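Local atomic coordinates of ribonucleoside-diphosphate reductase, alpha chain (Actinobacillus ureae ATCC 25976, PDB entry 6DQX), a protein that probably catalyses the reduction of ribonucleoside diphosphates to deoxyribonucleotides, as the catalytic subunit of a class Id ribonucleotide reductase. Residues 219-223 against 224-228; 231-234 against 235-239; 248-251 against 252-255. One frame throughout, in Å; residues are numbered along the deposited sequence.

All three contacts are local. Interaction 1 lies at the surface, where helix 216-223 ends and the chain turns into helix 227-243; backbone bonds, a glycine and charged side chains dominate it. Interaction 2 sits further along that second helix and is half buried, with an indole and leucines on one side and polar groups on the other. Interaction 3, nearest the centre of the chain and partly buried, joins strand 247-249 to helix 251-256 by a phenylalanine-alanine contact and a doubly gripped carbonyl oxygen. Apolar side chains tie them together: Met222 CE lies 3.4 Å from Trp233 CD1, Leu236 CD2 lies 3.8 Å from Leu248 CD2, and Leu219 CD1 lies 4.2 Å from Phe250 CE1.

Interaction 1 (219-223 against 224-228); sequences LESMK and AGDPY. With EDO (1,2-ethanediol), chain G.
Ala224 N donates to Glu220 O at 2.9 Å, the last regular helical bond before the chain leaves helix 216-223. The next two amides turn back to different carbonyls. Asp226 N reaches Ser221 O over 3.3 Å and almost straight, whereas Gly225 N meets Met222 O at 3.2 Å from above the carbonyl plane. With Gly225 at a positive phi of 118°, this is a Schellman motif. Glycine suits the site because a CB would be jammed against the carbonyl oxygen of Ala224. Just beyond, Asp226 is the N-cap of helix 227-243: with CG anti to the backbone N (chi1 -174°), the carboxylate turns so that OD1 accepts from the amide of Lys229. Asp226 CB packs 3.7 Å from Ser221 OG, a hydroxyl hydrogen-bonded to Lys229 NZ. On another side of the helix, Lys223 bends at chi3 (-71°), and NZ comes 2.7 Å from Glu220 OE2, from above the carboxylate plane. The same ammonium forms a second salt bridge with Glu544, tying this turn to helix 532-544. Tyr228 shares a hydrogen bond of 3.2 Å between its OH and O2 of an ethanediol; that oxygen lies at the ring edge, in its plane. The ethanediol, probably from the crystallisation liquor, also bonds to Ile187 O. Backbone bonds therefore fix the turn from one helix into the next, while two acids would be expected to stabilise the charge of Lys223.

Interaction 2 (231-234 against 235-239); sequences QLWA and KLLQR
Trp233 and Leu237, one helical turn apart, make the tightly packed side of this part of helix 227-243. The isopropyl end of Leu237 lies over one face of the indole: CG sits 4.3 Å from the centroid of the five-membered ring, 17° off its normal, a CH-pi contact. Leu237 CD2 lies above the same face, offset toward the rim, 4.0 Å from Trp233 CE2, and Leu237 CD1 is 3.9 Å from Trp233 NE1. The indole stands there because CG of Trp233 is anti to the backbone N (chi1 -175°), while Leu237 takes the other common branch, with CG anti to its carbonyl carbon. Leu236 CD1 adds a looser, oblique contact, 4.3 Å from Trp233 CZ3. The indole NE1 is satisfied by Asn536 of helix 532-544, whose side chain also touches Leu237; Trp218 and Leu219 of helix 216-223 pack against the ring. The solvent side is built differently. Gln231, Ala234 and Gln238 are exposed and meet the neighbouring turn mainly through backbone, as in the 3.0 Å bond from Gln238 N to Ala234 O. Lys235 stretches fully extended toward a long, weak ion pair with Asp197. The helix is thus amphipathic: its apolar face can bury an indole without stranding the N-H, while amide and ammonium groups keep the other face compatible with water.

Interaction 3 (248-251 against 252-255); sequences LFFK and DNAN
The chain passes from strand 247-249 into helix 251-256 through Phe250, the centre of an inverse gamma turn and the N-cap residue. Two regular helical bonds then bind the halves: Ala254 N to Phe250 O at 2.9 Å, and Asn255 N to Lys251 O at 3.0 Å. Lys251 O also accepts from Asn255 ND2, at 2.9 Å, and the two donors reach it from opposite faces of its carbonyl plane. Asparagine suits this place because the same amide faces two ways: ND2 holds its own helix while OD1 accepts from Val269 N. On the buried side, the far end of the Phe249 ring meets the helix obliquely, CZ 3.6 Å from Ala254 CB; the methyl is small enough to let the ring in, and Met279 touches both residues. Asn253 ND2 passes 3.8 Å from Phe250 CB toward the carbonyls of Leu547 and Glu543. Lys251 has its CG wedged between the backbone N and carbonyl carbon (chi1 57°), from where the extended chain carries NZ to salt bridges with Asp186 and Glu188. The Lys251 side chain is about 6 Å from a bound magnesium ion (nearest atoms). Asp252 OD2 accepts from His216 N. Strand 247-249 runs parallel to strand 209-213, with helices 216-223 and 227-243 between them in the chain, a beta-alpha-beta crossover; the contact is where its second strand leads on into helix 251-256, in the ribonucleotide reductase barrel.

Interaction 1 (219-223 against 224-228)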
ATOM      1  N   LEU A 219       9.729   5.750  32.366  1.00 24.06           N
ATOM      2  CA  LEU A 219       9.076   5.076  33.487  1.00 25.43           C
ATOM      3  C   LEU A 219       9.499   5.614  34.844  1.00 24.45           C
ATOM      4  O   LEU A 219       8.653   5.676  35.738  1.00 25.49           O
ATOM      5  CB  LEU A 219       9.298   3.566  33.467  1.00 25.52           C
ATOM      6  CG  LEU A 219       8.412   2.759  32.548  1.00 26.45           C
ATOM      7  CD1 LEU A 219       8.986   1.344  32.488  1.00 27.77           C
ATOM      8  CD2 LEU A 219       6.959   2.741  32.994  1.00 26.78           C
ATOM      9  N   GLU A 220      10.765   5.997  35.012  1.00 25.82           N
ATOM     10  CA  GLU A 220      11.198   6.611  36.288  1.00 29.85           C
ATOM     11  C   GLU A 220      10.541   7.982  36.534  1.00 30.32           C
ATOM     12  O   GLU A 220      10.210   8.320  37.678  1.00 30.39           O
ATOM     13  CB  GLU A 220      12.718   6.731  36.377  1.00 33.28           C
ATOM     14  CG  GLU A 220      13.437   5.389  36.562  1.00 36.50           C
ATOM     15  CD  GLU A 220      13.072   4.673  37.858  1.00 39.20           C
ATOM     16  OE1 GLU A 220      12.989   5.340  38.917  1.00 38.89           O
ATOM     17  OE2 GLU A 220      12.854   3.440  37.815  1.00 39.65           O
ATOM     18  N   SER A 221      10.357   8.751  35.465  1.00 29.12           N
ATOM     19  CA  SER A 221       9.622  10.017  35.524  1.00 30.82           C
ATOM     20  C   SER A 221       8.169   9.786  35.922  1.00 31.12           C
ATOM     21  O   SER A 221       7.649  10.510  36.767  1.00 35.08           O
ATOM     22  CB  SER A 221       9.721  10.768  34.183  1.00 30.80           C
ATOM     23  OG  SER A 221       9.021  12.000  34.215  1.00 31.09           O
ATOM     24  N   MET A 222       7.530   8.779  35.323  1.00 29.38           N
ATOM     25  CA  MET A 222       6.160   8.359  35.663  1.00 29.95           C
ATOM     26  C   MET A 222       6.018   7.939  37.140  1.00 33.35           C
ATOM     27  O   MET A 222       5.075   8.358  37.845  1.00 32.53           O
ATOM     28  CB  MET A 222       5.741   7.195  34.761  1.00 30.25           C
ATOM     29  CG  MET A 222       4.273   6.826  34.788  1.00 30.50           C
ATOM     30  SD  MET A 222       3.708   5.772  36.132  1.00 35.30           S
ATOM     31  CE  MET A 222       4.535   4.215  35.770  1.00 32.78           C
ATOM     32  N   LYS A 223       6.938   7.090  37.594  1.00 31.93           N
ATOM     33  CA  LYS A 223       6.926   6.606  38.984  1.00 34.48           C
ATOM     34  C   LYS A 223       7.178   7.730  40.001  1.00 35.26           C
ATOM     35  O   LYS A 223       6.545   7.757  41.062  1.00 35.29           O
ATOM     36  CB  LYS A 223       7.933   5.467  39.172  1.00 35.58           C
ATOM     37  CG  LYS A 223       7.501   4.177  38.483  1.00 37.40           C
ATOM     38  CD  LYS A 223       8.417   2.999  38.794  1.00 39.11           C
ATOM     39  CE  LYS A 223       9.776   3.101  38.133  1.00 39.97           C
ATOM     40  NZ  LYS A 223      10.697   2.050  38.660  1.00 39.64           N
ATOM     41  N   ALA A 224       8.068   8.663  39.657  1.00 33.94           N
ATOM     42  CA  ALA A 224       8.322   9.850  40.478  1.00 35.85           C
ATOM     43  C   ALA A 224       7.172  10.895  40.513  1.00 37.81           C
ATOM     44  O   ALA A 224       7.296  11.906  41.205  1.00 38.73           O
ATOM     45  CB  ALA A 224       9.623  10.513  40.051  1.00 34.96           C
ATOM     46  N   GLY A 225       6.096  10.679  39.751  1.00 37.94           N
ATOM     47  CA  GLY A 225       4.840  11.417  39.909  1.00 37.89           C
ATOM     48  C   GLY A 225       4.351  12.276  38.750  1.00 39.26           C
ATOM     49  O   GLY A 225       3.319  12.931  38.890  1.00 40.10           O
ATOM     50  N   ASP A 226       5.053  12.286  37.610  1.00 37.56           N
ATOM     51  CA  ASP A 226       4.635  13.113  36.466  1.00 36.75           C
ATOM     52  C   ASP A 226       3.184  12.805  36.080  1.00 36.35           C
ATOM     53  O   ASP A 226       2.883  11.664  35.729  1.00 34.10           O
ATOM     54  CB  ASP A 226       5.559  12.890  35.268  1.00 37.97           C
ATOM     55  CG  ASP A 226       5.253  13.823  34.112  1.00 38.39           C
ATOM     56  OD1 ASP A 226       4.154  13.732  33.517  1.00 37.05           O
ATOM     57  OD2 ASP A 226       6.134  14.645  33.795  1.00 41.27           O
ATOM     58  N   PRO A 227       2.273  13.813  36.150  1.00 38.26           N
ATOM     59  CA  PRO A 227       0.849  13.496  35.943  1.00 36.87           C
ATOM     60  C   PRO A 227       0.460  13.094  34.523  1.00 35.10           C
ATOM     61  O   PRO A 227      -0.425  12.246  34.358  1.00 36.37           O
ATOM     62  CB  PRO A 227       0.126  14.803  36.345  1.00 38.77           C
ATOM     63  CG  PRO A 227       1.121  15.586  37.109  1.00 38.18           C
ATOM     64  CD  PRO A 227       2.449  15.232  36.519  1.00 38.30           C
ATOM     65  N   TYR A 228       1.083  13.700  33.513  1.00 34.75           N
ATOM     66  CA  TYR A 228       0.802  13.324  32.133  1.00 37.10           C
ATOM     67  C   TYR A 228       1.221  11.874  31.906  1.00 32.93           C
ATOM     68  O   TYR A 228       0.445  11.095  31.365  1.00 31.46           O
ATOM     69  CB  TYR A 228       1.506  14.214  31.098  1.00 41.68           C
ATOM     70  CG  TYR A 228       1.281  13.676  29.695  1.00 47.24           C
ATOM     71  CD1 TYR A 228       0.069  13.881  29.032  1.00 51.01           C
ATOM     72  CD2 TYR A 228       2.248  12.892  29.060  1.00 50.88           C
ATOM     73  CE1 TYR A 228      -0.157  13.359  27.761  1.00 53.57           C
ATOM     74  CE2 TYR A 228       2.021  12.366  27.796  1.00 53.12           C
ATOM     75  CZ  TYR A 228       0.829  12.599  27.146  1.00 53.66           C
ATOM     76  OH  TYR A 228       0.651  12.060  25.885  1.00 54.75           O
TER
HETATM   77  C1  EDO G 606       5.163  11.813  27.168  1.00 32.87           C
HETATM   78  O1  EDO G 606       6.582  11.891  27.313  1.00 29.39           O
HETATM   79  C2  EDO G 606       4.918  10.987  25.914  1.00 34.49           C
HETATM   80  O2  EDO G 606       3.601  10.850  25.351  1.00 34.08           O

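Interaction 2 (231-234 against 235-239)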
ATOM      1  N   GLN A 231      -1.126   9.451  33.625  1.00 32.90           N
ATOM      2  CA  GLN A 231      -2.396   9.223  32.886  1.00 33.17           C
ATOM      3  C   GLN A 231      -2.244   8.428  31.593  1.00 29.17           C
ATOM      4  O   GLN A 231      -3.115   7.644  31.237  1.00 28.55           O
ATOM      5  CB  GLN A 231      -3.181  10.533  32.594  1.00 37.45           C
ATOM      6  CG  GLN A 231      -4.487  10.671  33.392  1.00 42.47           C
ATOM      7  CD  GLN A 231      -5.404   9.443  33.300  1.00 47.89           C
ATOM      8  OE1 GLN A 231      -5.436   8.740  32.277  1.00 50.58           O
ATOM      9  NE2 GLN A 231      -6.151   9.174  34.382  1.00 49.24           N
ATOM     10  N   LEU A 232      -1.156   8.660  30.874  1.00 27.73           N
ATOM     11  CA  LEU A 232      -0.879   7.903  29.661  1.00 25.59           C
ATOM     12  C   LEU A 232      -0.641   6.431  29.999  1.00 23.47           C
ATOM     13  O   LEU A 232      -1.188   5.552  29.355  1.00 23.38           O
ATOM     14  CB  LEU A 232       0.334   8.488  28.943  1.00 25.29           C
ATOM     15  CG  LEU A 232       0.629   7.948  27.545  1.00 27.25           C
ATOM     16  CD1 LEU A 232      -0.460   8.352  26.562  1.00 28.46           C
ATOM     17  CD2 LEU A 232       1.978   8.474  27.069  1.00 28.01           C
ATOM     18  N   TRP A 233       0.169   6.178  31.026  1.00 26.26           N
ATOM     19  CA  TRP A 233       0.475   4.812  31.442  1.00 26.13           C
ATOM     20  C   TRP A 233      -0.805   4.125  31.868  1.00 26.69           C
ATOM     21  O   TRP A 233      -1.051   2.994  31.473  1.00 26.33           O
ATOM     22  CB  TRP A 233       1.504   4.820  32.563  1.00 27.16           C
ATOM     23  CG  TRP A 233       1.988   3.466  32.989  1.00 27.78           C
ATOM     24  CD1 TRP A 233       1.821   2.883  34.211  1.00 28.44           C
ATOM     25  CD2 TRP A 233       2.743   2.538  32.203  1.00 28.78           C
ATOM     26  NE1 TRP A 233       2.419   1.639  34.234  1.00 27.75           N
ATOM     27  CE2 TRP A 233       2.996   1.406  33.018  1.00 28.76           C
ATOM     28  CE3 TRP A 233       3.238   2.552  30.894  1.00 29.17           C
ATOM     29  CZ2 TRP A 233       3.707   0.293  32.556  1.00 28.66           C
ATOM     30  CZ3 TRP A 233       3.943   1.434  30.433  1.00 29.04           C
ATOM     31  CH2 TRP A 233       4.170   0.324  31.267  1.00 28.64           C
ATOM     32  N   ALA A 234      -1.636   4.828  32.643  1.00 29.34           N
ATOM     33  CA  ALA A 234      -2.941   4.287  33.061  1.00 29.16           C
ATOM     34  C   ALA A 234      -3.811   3.886  31.879  1.00 28.05           C
ATOM     35  O   ALA A 234      -4.419   2.827  31.892  1.00 27.35           O
ATOM     36  CB  ALA A 234      -3.682   5.282  33.955  1.00 29.82           C
ATOM     37  N   LYS A 235      -3.854   4.728  30.849  1.00 29.68           N
ATOM     38  CA  LYS A 235      -4.614   4.422  29.642  1.00 29.05           C
ATOM     39  C   LYS A 235      -4.057   3.184  28.905  1.00 27.32           C
ATOM     40  O   LYS A 235      -4.807   2.339  28.456  1.00 28.10           O
ATOM     41  CB  LYS A 235      -4.650   5.648  28.709  1.00 31.61           C
ATOM     42  CG  LYS A 235      -5.542   5.445  27.501  1.00 34.52           C
ATOM     43  CD  LYS A 235      -5.646   6.665  26.594  1.00 37.64           C
ATOM     44  CE  LYS A 235      -6.539   6.318  25.405  1.00 40.16           C
ATOM     45  NZ  LYS A 235      -6.841   7.481  24.524  1.00 42.36           N
ATOM     46  N   LEU A 236      -2.736   3.084  28.795  1.00 28.33           N
ATOM     47  CA  LEU A 236      -2.110   1.915  28.162  1.00 27.15           C
ATOM     48  C   LEU A 236      -2.513   0.624  28.884  1.00 26.10           C
ATOM     49  O   LEU A 236      -2.935  -0.347  28.246  1.00 24.97           O
ATOM     50  CB  LEU A 236      -0.585   2.088  28.132  1.00 27.10           C
ATOM     51  CG  LEU A 236       0.206   1.061  27.315  1.00 27.23           C
ATOM     52  CD1 LEU A 236       1.559   1.642  26.917  1.00 26.74           C
ATOM     53  CD2 LEU A 236       0.370  -0.248  28.077  1.00 28.60           C
ATOM     54  N   LEU A 237      -2.407   0.627  30.213  1.00 29.28           N
ATOM     55  CA  LEU A 237      -2.837  -0.527  31.044  1.00 30.27           C
ATOM     56  C   LEU A 237      -4.321  -0.849  30.861  1.00 29.63           C
ATOM     57  O   LEU A 237      -4.696  -2.019  30.819  1.00 28.90           O
ATOM     58  CB  LEU A 237      -2.557  -0.297  32.541  1.00 31.46           C
ATOM     59  CG  LEU A 237      -1.133  -0.045  33.047  1.00 34.36           C
ATOM     60  CD1 LEU A 237      -1.142  -0.001  34.568  1.00 36.36           C
ATOM     61  CD2 LEU A 237      -0.141  -1.071  32.541  1.00 33.70           C
ATOM     62  N   GLN A 238      -5.157   0.184  30.757  1.00 32.70           N
ATOM     63  CA  GLN A 238      -6.600   0.003  30.473  1.00 32.59           C
ATOM     64  C   GLN A 238      -6.805  -0.689  29.127  1.00 29.39           C
ATOM     65  O   GLN A 238      -7.576  -1.631  29.022  1.00 27.75           O
ATOM     66  CB  GLN A 238      -7.347   1.344  30.484  1.00 36.32           C
ATOM     67  CG  GLN A 238      -8.874   1.237  30.456  1.00 41.11           C
ATOM     68  CD  GLN A 238      -9.580   2.564  30.137  1.00 46.57           C
ATOM     69  OE1 GLN A 238      -8.939   3.598  29.908  1.00 49.58           O
ATOM     70  NE2 GLN A 238     -10.914   2.534  30.119  1.00 46.47           N
ATOM     71  N   ARG A 239      -6.085  -0.232  28.101  1.00 29.54           N
ATOM     72  CA  ARG A 239      -6.148  -0.854  26.774  1.00 28.99           C
ATOM     73  C   ARG A 239      -5.721  -2.340  26.779  1.00 26.37           C
ATOM     74  O   ARG A 239      -6.323  -3.184  26.123  1.00 26.74           O
ATOM     75  CB  ARG A 239      -5.280  -0.054  25.782  1.00 32.05           C
ATOM     76  CG  ARG A 239      -5.724   1.394  25.535  1.00 35.26           C
ATOM     77  CD  ARG A 239      -7.162   1.491  25.028  1.00 38.18           C
ATOM     78  NE  ARG A 239      -7.379   0.589  23.891  1.00 40.92           N
ATOM     79  CZ  ARG A 239      -8.527  -0.014  23.567  1.00 44.37           C
ATOM     80  NH1 ARG A 239      -8.565  -0.811  22.495  1.00 46.43           N
ATOM     81  NH2 ARG A 239      -9.639   0.152  24.294  1.00 47.64           N
TER

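Interaction 3 (248-251 against 252-255)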
ATOM      1  N   LEU A 248       4.399  -4.720  25.033  1.00 15.47           N
ATOM      2  CA  LEU A 248       5.362  -3.828  25.634  1.00 15.26           C
ATOM      3  C   LEU A 248       6.760  -4.203  25.171  1.00 14.59           C
ATOM      4  O   LEU A 248       7.125  -5.372  25.197  1.00 13.88           O
ATOM      5  CB  LEU A 248       5.268  -3.912  27.144  1.00 16.44           C
ATOM      6  CG  LEU A 248       3.910  -3.429  27.679  1.00 17.84           C
ATOM      7  CD1 LEU A 248       3.795  -3.767  29.152  1.00 18.66           C
ATOM      8  CD2 LEU A 248       3.759  -1.933  27.450  1.00 19.86           C
ATOM      9  N   PHE A 249       7.518  -3.200  24.741  1.00 13.63           N
ATOM     10  CA  PHE A 249       8.924  -3.380  24.347  1.00 13.30           C
ATOM     11  C   PHE A 249       9.728  -2.469  25.250  1.00 13.72           C
ATOM     12  O   PHE A 249       9.671  -1.229  25.146  1.00 12.55           O
ATOM     13  CB  PHE A 249       9.095  -3.083  22.860  1.00 13.14           C
ATOM     14  CG  PHE A 249      10.515  -3.134  22.377  1.00 13.40           C
ATOM     15  CD1 PHE A 249      11.185  -4.339  22.259  1.00 13.85           C
ATOM     16  CD2 PHE A 249      11.179  -1.979  22.019  1.00 13.78           C
ATOM     17  CE1 PHE A 249      12.499  -4.377  21.794  1.00 13.71           C
ATOM     18  CE2 PHE A 249      12.486  -2.009  21.559  1.00 14.02           C
ATOM     19  CZ  PHE A 249      13.148  -3.211  21.461  1.00 13.64           C
ATOM     20  N   PHE A 250      10.431  -3.070  26.212  1.00 13.18           N
ATOM     21  CA  PHE A 250      11.292  -2.301  27.118  1.00 13.20           C
ATOM     22  C   PHE A 250      12.630  -2.048  26.462  1.00 13.79           C
ATOM     23  O   PHE A 250      13.580  -2.799  26.607  1.00 13.56           O
ATOM     24  CB  PHE A 250      11.423  -3.022  28.460  1.00 13.83           C
ATOM     25  CG  PHE A 250      10.129  -3.129  29.188  1.00 15.00           C
ATOM     26  CD1 PHE A 250       9.435  -1.972  29.528  1.00 16.17           C
ATOM     27  CD2 PHE A 250       9.579  -4.361  29.511  1.00 16.12           C
ATOM     28  CE1 PHE A 250       8.221  -2.056  30.197  1.00 16.98           C
ATOM     29  CE2 PHE A 250       8.360  -4.443  30.178  1.00 16.51           C
ATOM     30  CZ  PHE A 250       7.697  -3.288  30.521  1.00 17.22           C
ATOM     31  N   LYS A 251      12.687  -0.932  25.739  1.00 14.88           N
ATOM     32  CA  LYS A 251      13.741  -0.706  24.765  1.00 14.90           C
ATOM     33  C   LYS A 251      15.113  -0.567  25.391  1.00 15.34           C
ATOM     34  O   LYS A 251      16.130  -0.924  24.780  1.00 16.08           O
ATOM     35  CB  LYS A 251      13.399   0.509  23.879  1.00 15.72           C
ATOM     36  CG  LYS A 251      13.153   1.820  24.624  1.00 16.76           C
ATOM     37  CD  LYS A 251      12.793   2.920  23.626  1.00 16.81           C
ATOM     38  CE  LYS A 251      12.131   4.103  24.296  1.00 18.17           C
ATOM     39  NZ  LYS A 251      11.960   5.241  23.335  1.00 18.99           N
ATOM     40  N   ASP A 252      15.181  -0.049  26.608  1.00 16.02           N
ATOM     41  CA  ASP A 252      16.471   0.103  27.249  1.00 17.08           C
ATOM     42  C   ASP A 252      17.010  -1.254  27.765  1.00 16.04           C
ATOM     43  O   ASP A 252      18.214  -1.512  27.655  1.00 15.47           O
ATOM     44  CB  ASP A 252      16.416   1.202  28.312  1.00 19.21           C
ATOM     45  CG  ASP A 252      16.215   2.597  27.688  1.00 21.99           C
ATOM     46  OD1 ASP A 252      16.823   2.913  26.624  1.00 21.49           O
ATOM     47  OD2 ASP A 252      15.437   3.381  28.264  1.00 24.47           O
ATOM     48  N   ASN A 253      16.117  -2.140  28.209  1.00 14.16           N
ATOM     49  CA  ASN A 253      16.501  -3.518  28.543  1.00 14.66           C
ATOM     50  C   ASN A 253      16.936  -4.285  27.286  1.00 14.70           C
ATOM     51  O   ASN A 253      17.962  -4.989  27.309  1.00 13.34           O
ATOM     52  CB  ASN A 253      15.387  -4.263  29.265  1.00 14.88           C
ATOM     53  CG  ASN A 253      15.074  -3.682  30.642  1.00 15.52           C
ATOM     54  OD1 ASN A 253      15.872  -2.929  31.217  1.00 15.56           O
ATOM     55  ND2 ASN A 253      13.875  -3.987  31.157  1.00 15.53           N
ATOM     56  N   ALA A 254      16.180  -4.114  26.183  1.00 13.07           N
ATOM     57  CA  ALA A 254      16.537  -4.767  24.926  1.00 13.40           C
ATOM     58  C   ALA A 254      17.922  -4.332  24.460  1.00 13.28           C
ATOM     59  O   ALA A 254      18.742  -5.163  24.073  1.00 13.86           O
ATOM     60  CB  ALA A 254      15.497  -4.467  23.863  1.00 13.47           C
ATOM     61  N   ASN A 255      18.205  -3.025  24.502  1.00 13.05           N
ATOM     62  CA  ASN A 255      19.485  -2.561  24.005  1.00 13.67           C
ATOM     63  C   ASN A 255      20.639  -2.856  24.959  1.00 14.61           C
ATOM     64  O   ASN A 255      21.755  -3.163  24.504  1.00 13.65           O
ATOM     65  CB  ASN A 255      19.379  -1.109  23.568  1.00 13.41           C
ATOM     66  CG  ASN A 255      18.701  -1.007  22.209  1.00 13.08           C
ATOM     67  OD1 ASN A 255      19.316  -1.312  21.197  1.00 12.91           O
ATOM     68  ND2 ASN A 255      17.425  -0.673  22.193  1.00 12.57           N
TER